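PDB 4U13: putative polyketide cyclase SMa1630 from Sinorhizobium meliloti 1021, which is of unproven function but belongs to the SnoaL-like branch of the NTF2 clan and may act as a polyketide cyclase. Local coordinates for residues A[19-22]-A[23-26]. Sequence-based numbering, arbitrary orientation.
Sequences CNDT and DALS
Asp21 N-caps the short helix 22-26: its OD1 accepts from Ala24 N at 3.2 Å in a nearly straight bond (170°), the amide approaching from above the carboxylate plane. With CG anti to the backbone N (chi1 -177°), the carboxylate swings over the first turn, where OD2 rests against the methyl CB of Ala24 at 3.3 Å. OD1 is gripped a second time by a water that donates to it at 2.7 Å and, weakly, to Asp23 OD2. This water links two carboxylates that probably repel each other, while the Asp21 charge is likely to be eased by the helix N-terminus. Main-chain bonds continue the turn, Leu25 N to Asp21 O (3.0 Å) and Ser26 N to Thr22 O (2.9 Å), and Ser26 OG folds back to donate to Asp23 O at 2.8 Å. Were Asp21 replaced by alanine, Ala24 N would probably lose its capping acceptor and the water its stronger anchor. Just upstream, Asn20 follows helix 8-19 with positive phi in a Schellman motif, after Cys19, disulfide-bonded to Cys19 of the second subunit. Helix 22-26 packs against both longer helices, Ala24 and Leu25 touching helix 8-19, and Thr22 and Leu25 meeting Trp52 of helix 44-59.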
# COMPACT_ATOMS: atom_id res chain seq x y z
N CYS A 19 -0.12 -1.04 6.56
CA CYS A 19 0.54 0.01 7.35
C CYS A 19 0.61 -0.32 8.81
O CYS A 19 1.03 0.52 9.61
CB CYS A 19 -0.20 1.34 7.15
SG CYS A 19 -0.06 1.99 5.40
N ASN A 20 0.25 -1.55 9.17
CA ASN A 20 0.17 -1.98 10.56
C ASN A 20 -0.67 -1.00 11.36
O ASN A 20 -0.28 -0.60 12.39
CB ASN A 20 1.56 -2.10 11.21
CG ASN A 20 2.45 -3.17 10.58
OD1 ASN A 20 1.97 -4.21 10.16
ND2 ASN A 20 3.72 -2.90 10.47
N ASP A 21 -1.85 -0.63 10.87
CA ASP A 21 -2.64 0.39 11.54
C ASP A 21 -3.80 -0.24 12.31
O ASP A 21 -4.91 -0.35 11.82
CB ASP A 21 -3.11 1.41 10.51
CG ASP A 21 -3.89 2.56 11.14
OD1 ASP A 21 -4.24 2.49 12.36
OD2 ASP A 21 -4.17 3.54 10.36
N THR A 22 -3.54 -0.63 13.53
CA THR A 22 -4.56 -1.16 14.44
C THR A 22 -5.90 -0.42 14.59
O THR A 22 -6.95 -1.05 14.59
CB THR A 22 -3.94 -1.31 15.83
OG1 THR A 22 -2.76 -2.10 15.69
CG2 THR A 22 -4.88 -2.01 16.78
N ASP A 23 -5.90 0.89 14.72
CA ASP A 23 -7.17 1.63 14.79
C ASP A 23 -8.00 1.48 13.58
O ASP A 23 -9.20 1.22 13.67
CB ASP A 23 -6.93 3.12 14.97
CG ASP A 23 -6.45 3.42 16.34
OD1 ASP A 23 -7.11 2.98 17.30
OD2 ASP A 23 -5.41 4.08 16.46
N ALA A 24 -7.36 1.66 12.43
CA ALA A 24 -8.08 1.66 11.17
C ALA A 24 -8.64 0.25 10.95
O ALA A 24 -9.82 0.06 10.60
CB ALA A 24 -7.16 2.09 10.05
N LEU A 25 -7.80 -0.73 11.21
CA LEU A 25 -8.20 -2.14 11.11
C LEU A 25 -9.40 -2.48 12.01
O LEU A 25 -10.31 -3.13 11.58
CB LEU A 25 -7.02 -3.03 11.47
CG LEU A 25 -6.96 -4.50 11.05
CD1 LEU A 25 -7.83 -5.41 11.93
CD2 LEU A 25 -7.24 -4.72 9.58
N SER A 26 -9.38 -2.06 13.26
CA SER A 26 -10.47 -2.35 14.18
C SER A 26 -11.80 -1.75 13.70
O SER A 26 -12.83 -2.40 13.79
CB SER A 26 -10.13 -1.84 15.59
OG SER A 26 -10.25 -0.43 15.65
O HOH W 1 -2.97 2.69 14.72